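Local coordinates for protein desmoplakin (Homo sapiens, PDB 3R6N) that probably links desmosomal cell-adhesion complexes to intermediate filaments, through a plakin domain that includes a rigid four-spectrin-repeat fragment carrying an SH3 domain, at residues A29-I41 with R88-Q100. Numbering follows the deposited sequence.
Sequences AWGVDLASVEQHI and RMDHLRQLQNIIQ
Val37 is the central knob of this contact: its two methyls enter a hollow on helix 88-100 framed by Leu92, Leu95, Gln96 and Ile99. Val37 CG1, anti to the backbone N (chi1 179°), meets Gln96 CB at 3.7 Å, while Val37 CG2 turns to Leu95 CD2. One turn on, Ile41 lays CD1 against the root of Leu92, whose own methyls spread between the His40 carbonyl and the indole of Trp30. Toward the helix start, Leu34 CD2 lies 3.5 Å from Ile99 CG2 and also brushes Gln100 CG; Ile99 CD1 packs against Val32 CA and CB. In the loop before helix 34-64, Trp30 reaches back to the Arg88-Leu92 end of helix 88-100, Trp30 CZ3 3.5 Å from Leu92 CD2, with Leu95 CD2 at the ring edge. Trp30 CZ2 rests over the face of the Arg88 guanidinium, 3.8 Å from Arg88 CZ, the two planes steeply inclined (68°), and Arg88 NH2 is held by Met25 O. Helix segments 34-41 and 88-100 run roughly antiparallel (153°), their axes 10.1 Å apart at closest approach, as in a spectrin-type helical bundle. Helix 167-225 lies alongside, with Ile170 on Leu95 and Tyr173 on Val32 and Ile99, while helix 130-161 packs on Ile98.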
ATOM      1  N   ALA A  29     -29.878  16.419  37.584  1.00 79.64           N
ATOM      2  CA  ALA A  29     -29.848  16.007  36.188  1.00 77.05           C
ATOM      3  C   ALA A  29     -28.674  15.071  35.938  1.00 75.02           C
ATOM      4  O   ALA A  29     -27.572  15.306  36.426  1.00 75.73           O
ATOM      5  CB  ALA A  29     -29.778  17.217  35.276  1.00 77.61           C
ATOM      6  N   TRP A  30     -28.921  14.000  35.192  1.00 83.51           N
ATOM      7  CA  TRP A  30     -27.875  13.041  34.862  1.00 82.07           C
ATOM      8  C   TRP A  30     -27.073  13.490  33.645  1.00 80.07           C
ATOM      9  O   TRP A  30     -27.632  13.712  32.572  1.00 79.32           O
ATOM     10  CB  TRP A  30     -28.474  11.659  34.608  1.00 82.55           C
ATOM     11  CG  TRP A  30     -29.055  11.026  35.829  1.00 85.17           C
ATOM     12  CD1 TRP A  30     -30.376  10.781  36.079  1.00 87.47           C
ATOM     13  CD2 TRP A  30     -28.335  10.562  36.977  1.00 86.64           C
ATOM     14  NE1 TRP A  30     -30.523  10.187  37.311  1.00 89.92           N
ATOM     15  CE2 TRP A  30     -29.285  10.042  37.882  1.00 89.49           C
ATOM     16  CE3 TRP A  30     -26.982  10.533  37.326  1.00 86.69           C
ATOM     17  CZ2 TRP A  30     -28.924   9.501  39.112  1.00 92.15           C
ATOM     18  CZ3 TRP A  30     -26.625   9.995  38.548  1.00 88.72           C
ATOM     19  CH2 TRP A  30     -27.593   9.486  39.426  1.00 91.06           C
ATOM     20  N   GLY A  31     -25.763  13.627  33.817  1.00112.19           N
ATOM     21  CA  GLY A  31     -24.906  14.067  32.735  1.00110.87           C
ATOM     22  C   GLY A  31     -23.530  13.441  32.793  1.00110.91           C
ATOM     23  O   GLY A  31     -23.084  13.003  33.851  1.00112.93           O
ATOM     24  N   VAL A  32     -22.856  13.402  31.649  1.00 67.73           N
ATOM     25  CA  VAL A  32     -21.526  12.813  31.568  1.00 68.18           C
ATOM     26  C   VAL A  32     -20.429  13.867  31.676  1.00 70.84           C
ATOM     27  O   VAL A  32     -19.245  13.552  31.578  1.00 72.24           O
ATOM     28  CB  VAL A  32     -21.340  11.995  30.273  1.00 65.58           C
ATOM     29  CG1 VAL A  32     -22.440  10.948  30.149  1.00 64.86           C
ATOM     30  CG2 VAL A  32     -21.331  12.906  29.069  1.00 64.15           C
ATOM     31  N   ASP A  33     -20.827  15.119  31.880  1.00 62.02           N
ATOM     32  CA  ASP A  33     -19.869  16.187  32.128  1.00 66.47           C
ATOM     33  C   ASP A  33     -19.198  15.960  33.469  1.00 70.89           C
ATOM     34  O   ASP A  33     -19.753  16.306  34.505  1.00 73.22           O
ATOM     35  CB  ASP A  33     -20.559  17.552  32.121  1.00 68.62           C
ATOM     36  CG  ASP A  33     -19.627  18.679  32.538  1.00 75.16           C
ATOM     37  OD1 ASP A  33     -18.614  18.904  31.839  1.00 76.57           O
ATOM     38  OD2 ASP A  33     -19.907  19.347  33.554  1.00 77.85           O
ATOM     39  N   LEU A  34     -18.006  15.372  33.451  1.00 72.54           N
ATOM     40  CA  LEU A  34     -17.317  15.003  34.687  1.00 73.21           C
ATOM     41  C   LEU A  34     -17.316  16.113  35.735  1.00 77.70           C
ATOM     42  O   LEU A  34     -17.318  15.839  36.935  1.00 80.19           O
ATOM     43  CB  LEU A  34     -15.889  14.537  34.398  1.00 75.98           C
ATOM     44  CG  LEU A  34     -15.786  13.162  33.735  1.00 71.50           C
ATOM     45  CD1 LEU A  34     -14.342  12.839  33.387  1.00 74.88           C
ATOM     46  CD2 LEU A  34     -16.379  12.084  34.629  1.00 71.07           C
ATOM     47  N   ALA A  35     -17.320  17.361  35.284  1.00 81.25           N
ATOM     48  CA  ALA A  35     -17.343  18.498  36.197  1.00 82.51           C
ATOM     49  C   ALA A  35     -18.651  18.560  36.986  1.00 82.51           C
ATOM     50  O   ALA A  35     -18.662  18.965  38.147  1.00 84.51           O
ATOM     51  CB  ALA A  35     -17.115  19.794  35.435  1.00 81.82           C
ATOM     52  N   SER A  36     -19.747  18.165  36.344  1.00 89.91           N
ATOM     53  CA  SER A  36     -21.049  18.085  37.002  1.00 89.92           C
ATOM     54  C   SER A  36     -21.072  16.914  37.973  1.00 91.35           C
ATOM     55  O   SER A  36     -21.370  17.076  39.157  1.00 92.93           O
ATOM     56  CB  SER A  36     -22.165  17.903  35.972  1.00 85.41           C
ATOM     57  OG  SER A  36     -22.244  19.007  35.090  1.00 86.30           O
ATOM     58  N   VAL A  37     -20.762  15.731  37.453  1.00 68.26           N
ATOM     59  CA  VAL A  37     -20.682  14.522  38.262  1.00 68.88           C
ATOM     60  C   VAL A  37     -19.928  14.785  39.565  1.00 76.28           C
ATOM     61  O   VAL A  37     -20.313  14.288  40.619  1.00 78.36           O
ATOM     62  CB  VAL A  37     -20.000  13.370  37.484  1.00 66.40           C
ATOM     63  CG1 VAL A  37     -19.910  12.125  38.341  1.00 66.10           C
ATOM     64  CG2 VAL A  37     -20.755  13.071  36.197  1.00 60.30           C
ATOM     65  N   GLU A  38     -18.866  15.582  39.489  1.00 91.90           N
ATOM     66  CA  GLU A  38     -18.045  15.878  40.660  1.00 95.52           C
ATOM     67  C   GLU A  38     -18.790  16.705  41.702  1.00 95.83           C
ATOM     68  O   GLU A  38     -18.710  16.426  42.896  1.00 98.52           O
ATOM     69  CB  GLU A  38     -16.758  16.599  40.247  1.00 96.06           C
ATOM     70  CG  GLU A  38     -15.889  17.032  41.421  1.00100.23           C
ATOM     71  CD  GLU A  38     -15.388  15.856  42.244  1.00102.55           C
ATOM     72  OE1 GLU A  38     -15.086  14.801  41.650  1.00102.34           O
ATOM     73  OE2 GLU A  38     -15.300  15.982  43.483  1.00104.55           O
ATOM     74  N   GLN A  39     -19.509  17.726  41.246  1.00121.99           N
ATOM     75  CA  GLN A  39     -20.242  18.607  42.148  1.00122.39           C
ATOM     76  C   GLN A  39     -21.481  17.920  42.707  1.00122.25           C
ATOM     77  O   GLN A  39     -21.989  18.301  43.759  1.00123.56           O
ATOM     78  CB  GLN A  39     -20.630  19.903  41.436  1.00120.43           C
ATOM     79  CG  GLN A  39     -19.439  20.712  40.952  1.00121.06           C
ATOM     80  CD  GLN A  39     -19.816  21.738  39.899  1.00119.51           C
ATOM     81  OE1 GLN A  39     -20.983  22.111  39.766  1.00118.65           O
ATOM     82  NE2 GLN A  39     -18.827  22.197  39.139  1.00119.70           N
ATOM     83  N   HIS A  40     -21.965  16.907  41.995  1.00110.47           N
ATOM     84  CA  HIS A  40     -23.112  16.131  42.449  1.00110.61           C
ATOM     85  C   HIS A  40     -22.697  15.117  43.514  1.00113.39           C
ATOM     86  O   HIS A  40     -23.485  14.771  44.393  1.00113.60           O
ATOM     87  CB  HIS A  40     -23.789  15.432  41.269  1.00105.70           C
ATOM     88  CG  HIS A  40     -24.454  16.372  40.312  1.00102.95           C
ATOM     89  ND1 HIS A  40     -24.715  16.039  38.997  1.00 98.14           N
ATOM     90  CD2 HIS A  40     -24.914  17.635  40.475  1.00105.24           C
ATOM     91  CE1 HIS A  40     -25.305  17.056  38.396  1.00 97.67           C
ATOM     92  NE2 HIS A  40     -25.438  18.038  39.272  1.00101.93           N
ATOM     93  N   ILE A  41     -21.456  14.647  43.433  1.00 81.63           N
ATOM     94  CA  ILE A  41     -20.905  13.754  44.444  1.00 83.62           C
ATOM     95  C   ILE A  41     -20.718  14.490  45.762  1.00 85.38           C
ATOM     96  O   ILE A  41     -21.015  13.954  46.829  1.00 86.55           O
ATOM     97  CB  ILE A  41     -19.543  13.187  44.021  1.00 85.01           C
ATOM     98  CG1 ILE A  41     -19.698  12.249  42.824  1.00 80.90           C
ATOM     99  CG2 ILE A  41     -18.898  12.448  45.181  1.00 87.93           C
ATOM    100  CD1 ILE A  41     -20.138  10.863  43.204  1.00 76.47           C
ATOM    101  N   ARG A  88     -28.092   6.177  45.734  1.00 85.79           N
ATOM    102  CA  ARG A  88     -27.747   7.359  44.948  1.00 83.55           C
ATOM    103  C   ARG A  88     -26.242   7.591  44.998  1.00 82.39           C
ATOM    104  O   ARG A  88     -25.601   7.835  43.971  1.00 80.13           O
ATOM    105  CB  ARG A  88     -28.507   8.591  45.458  1.00 84.86           C
ATOM    106  CG  ARG A  88     -27.924   9.937  45.036  1.00 84.45           C
ATOM    107  CD  ARG A  88     -27.970  10.152  43.529  1.00 82.00           C
ATOM    108  NE  ARG A  88     -29.261  10.648  43.052  1.00 81.72           N
ATOM    109  CZ  ARG A  88     -30.247   9.872  42.605  1.00 81.80           C
ATOM    110  NH1 ARG A  88     -30.103   8.551  42.575  1.00 82.16           N
ATOM    111  NH2 ARG A  88     -31.382  10.417  42.188  1.00 82.46           N
ATOM    112  N   MET A  89     -25.681   7.498  46.199  1.00 91.69           N
ATOM    113  CA  MET A  89     -24.250   7.667  46.388  1.00 92.72           C
ATOM    114  C   MET A  89     -23.488   6.656  45.542  1.00 89.99           C
ATOM    115  O   MET A  89     -22.374   6.921  45.097  1.00 89.96           O
ATOM    116  CB  MET A  89     -23.886   7.500  47.863  1.00 96.82           C
ATOM    117  CG  MET A  89     -22.500   8.003  48.222  1.00100.92           C
ATOM    118  SD  MET A  89     -22.040   7.599  49.923  1.00106.67           S
ATOM    119  CE  MET A  89     -21.804   5.826  49.805  1.00103.32           C
ATOM    120  N   ASP A  90     -24.100   5.496  45.322  1.00 94.01           N
ATOM    121  CA  ASP A  90     -23.478   4.441  44.530  1.00 92.26           C
ATOM    122  C   ASP A  90     -23.665   4.663  43.036  1.00 89.44           C
ATOM    123  O   ASP A  90     -22.760   4.397  42.248  1.00 87.70           O
ATOM    124  CB  ASP A  90     -24.022   3.066  44.926  1.00 94.08           C
ATOM    125  CG  ASP A  90     -23.117   2.343  45.907  1.00 95.72           C
ATOM    126  OD1 ASP A  90     -22.091   1.784  45.462  1.00 94.83           O
ATOM    127  OD2 ASP A  90     -23.430   2.332  47.118  1.00 98.22           O
ATOM    128  N   HIS A  91     -24.843   5.141  42.650  1.00 76.21           N
ATOM    129  CA  HIS A  91     -25.123   5.413  41.243  1.00 74.22           C
ATOM    130  C   HIS A  91     -24.193   6.500  40.711  1.00 72.09           C
ATOM    131  O   HIS A  91     -23.696   6.411  39.587  1.00 70.00           O
ATOM    132  CB  HIS A  91     -26.585   5.818  41.049  1.00 75.84           C
ATOM    133  CG  HIS A  91     -27.533   4.659  41.008  1.00 79.48           C
ATOM    134  ND1 HIS A  91     -28.826   4.738  41.482  1.00 82.94           N
ATOM    135  CD2 HIS A  91     -27.378   3.397  40.543  1.00 81.34           C
ATOM    136  CE1 HIS A  91     -29.425   3.572  41.313  1.00 86.22           C
ATOM    137  NE2 HIS A  91     -28.571   2.742  40.744  1.00 86.21           N
ATOM    138  N   LEU A  92     -23.962   7.522  41.529  1.00 70.02           N
ATOM    139  CA  LEU A  92     -23.022   8.578  41.181  1.00 70.38           C
ATOM    140  C   LEU A  92     -21.622   7.996  41.010  1.00 70.37           C
ATOM    141  O   LEU A  92     -20.966   8.226  39.994  1.00 69.16           O
ATOM    142  CB  LEU A  92     -23.019   9.672  42.251  1.00 74.44           C
ATOM    143  CG  LEU A  92     -24.208  10.630  42.264  1.00 75.01           C
ATOM    144  CD1 LEU A  92     -24.019  11.697  43.324  1.00 80.13           C
ATOM    145  CD2 LEU A  92     -24.377  11.269  40.903  1.00 72.84           C
ATOM    146  N   ARG A  93     -21.176   7.237  42.006  1.00 94.28           N
ATOM    147  CA  ARG A  93     -19.875   6.582  41.953  1.00 94.98           C
ATOM    148  C   ARG A  93     -19.694   5.787  40.665  1.00 91.21           C
ATOM    149  O   ARG A  93     -18.784   6.057  39.882  1.00 90.77           O
ATOM    150  CB  ARG A  93     -19.703   5.658  43.158  1.00 97.23           C
ATOM    151  CG  ARG A  93     -19.076   6.320  44.367  1.00102.81           C
ATOM    152  CD  ARG A  93     -17.602   6.578  44.126  1.00106.23           C
ATOM    153  NE  ARG A  93     -16.841   6.522  45.369  1.00112.80           N
ATOM    154  CZ  ARG A  93     -15.516   6.440  45.431  1.00117.55           C
ATOM    155  NH1 ARG A  93     -14.797   6.402  44.316  1.00115.86           N
ATOM    156  NH2 ARG A  93     -14.910   6.393  46.611  1.00124.66           N
ATOM    157  N   GLN A  94     -20.564   4.802  40.457  1.00 84.85           N
ATOM    158  CA  GLN A  94     -20.521   3.962  39.267  1.00 82.73           C
ATOM    159  C   GLN A  94     -20.395   4.810  38.008  1.00 80.49           C
ATOM    160  O   GLN A  94     -19.624   4.481  37.108  1.00 79.12           O
ATOM    161  CB  GLN A  94     -21.775   3.087  39.178  1.00 83.72           C
ATOM    162  CG  GLN A  94     -21.980   2.138  40.352  1.00 86.46           C
ATOM    163  CD  GLN A  94     -23.249   1.314  40.216  1.00 89.49           C
ATOM    164  OE1 GLN A  94     -24.336   1.853  40.005  1.00 90.30           O
ATOM    165  NE2 GLN A  94     -23.113  -0.002  40.334  1.00 92.37           N
ATOM    166  N   LEU A  95     -21.157   5.901  37.950  1.00 72.65           N
ATOM    167  CA  LEU A  95     -21.132   6.795  36.794  1.00 70.97           C
ATOM    168  C   LEU A  95     -19.750   7.398  36.599  1.00 71.63           C
ATOM    169  O   LEU A  95     -19.140   7.245  35.539  1.00 70.06           O
ATOM    170  CB  LEU A  95     -22.160   7.917  36.944  1.00 71.66           C
ATOM    171  CG  LEU A  95     -22.324   8.843  35.735  1.00 70.32           C
ATOM    172  CD1 LEU A  95     -22.814   8.060  34.532  1.00 68.65           C
ATOM    173  CD2 LEU A  95     -23.270   9.992  36.041  1.00 71.76           C
ATOM    174  N   GLN A  96     -19.261   8.086  37.627  1.00 67.70           N
ATOM    175  CA  GLN A  96     -17.966   8.744  37.551  1.00 70.98           C
ATOM    176  C   GLN A  96     -16.903   7.779  37.040  1.00 70.09           C
ATOM    177  O   GLN A  96     -16.147   8.110  36.126  1.00 70.39           O
ATOM    178  CB  GLN A  96     -17.562   9.307  38.912  1.00 76.98           C
ATOM    179  CG  GLN A  96     -16.426  10.314  38.854  1.00 83.31           C
ATOM    180  CD  GLN A  96     -15.960  10.743  40.232  1.00 91.31           C
ATOM    181  OE1 GLN A  96     -15.537   9.915  41.041  1.00 92.87           O
ATOM    182  NE2 GLN A  96     -16.035  12.041  40.506  1.00 96.57           N
ATOM    183  N   ASN A  97     -16.851   6.584  37.617  1.00 88.53           N
ATOM    184  CA  ASN A  97     -15.892   5.583  37.168  1.00 87.98           C
ATOM    185  C   ASN A  97     -16.006   5.304  35.675  1.00 84.08           C
ATOM    186  O   ASN A  97     -15.056   5.515  34.923  1.00 84.47           O
ATOM    187  CB  ASN A  97     -16.040   4.283  37.955  1.00 88.06           C
ATOM    188  CG  ASN A  97     -15.399   4.357  39.328  1.00 92.83           C
ATOM    189  OD1 ASN A  97     -15.349   5.421  39.949  1.00 96.25           O
ATOM    190  ND2 ASN A  97     -14.894   3.225  39.807  1.00 93.92           N
ATOM    191  N   ILE A  98     -17.176   4.840  35.252  1.00 72.88           N
ATOM    192  CA  ILE A  98     -17.379   4.438  33.862  1.00 70.37           C
ATOM    193  C   ILE A  98     -17.057   5.566  32.885  1.00 69.37           C
ATOM    194  O   ILE A  98     -16.516   5.320  31.808  1.00 68.11           O
ATOM    195  CB  ILE A  98     -18.814   3.903  33.611  1.00 70.05           C
ATOM    196  CG1 ILE A  98     -18.864   3.109  32.304  1.00 69.53           C
ATOM    197  CG2 ILE A  98     -19.831   5.034  33.613  1.00 69.77           C
ATOM    198  CD1 ILE A  98     -18.031   1.849  32.331  1.00 70.51           C
ATOM    199  N   ILE A  99     -17.374   6.801  33.262  1.00 80.34           N
ATOM    200  CA  ILE A  99     -17.119   7.940  32.385  1.00 80.35           C
ATOM    201  C   ILE A  99     -15.641   8.306  32.338  1.00 83.43           C
ATOM    202  O   ILE A  99     -15.075   8.467  31.262  1.00 82.73           O
ATOM    203  CB  ILE A  99     -17.934   9.168  32.799  1.00 81.76           C
ATOM    204  CG1 ILE A  99     -19.423   8.837  32.781  1.00 79.61           C
ATOM    205  CG2 ILE A  99     -17.650  10.333  31.866  1.00 82.70           C
ATOM    206  CD1 ILE A  99     -20.301  10.024  33.058  1.00 80.94           C
ATOM    207  N   GLN A 100     -15.024   8.444  33.506  1.00 65.02           N
ATOM    208  CA  GLN A 100     -13.592   8.704  33.589  1.00 70.19           C
ATOM    209  C   GLN A 100     -12.822   7.725  32.715  1.00 67.90           C
ATOM    210  O   GLN A 100     -11.989   8.124  31.897  1.00 69.76           O
ATOM    211  CB  GLN A 100     -13.107   8.599  35.036  1.00 75.72           C
ATOM    212  CG  GLN A 100     -13.544   9.751  35.915  1.00 80.64           C
ATOM    213  CD  GLN A 100     -13.040   9.619  37.335  1.00 86.80           C
ATOM    214  OE1 GLN A 100     -12.616   8.544  37.759  1.00 85.93           O
ATOM    215  NE2 GLN A 100     -13.080  10.716  38.080  1.00 93.85           N
TER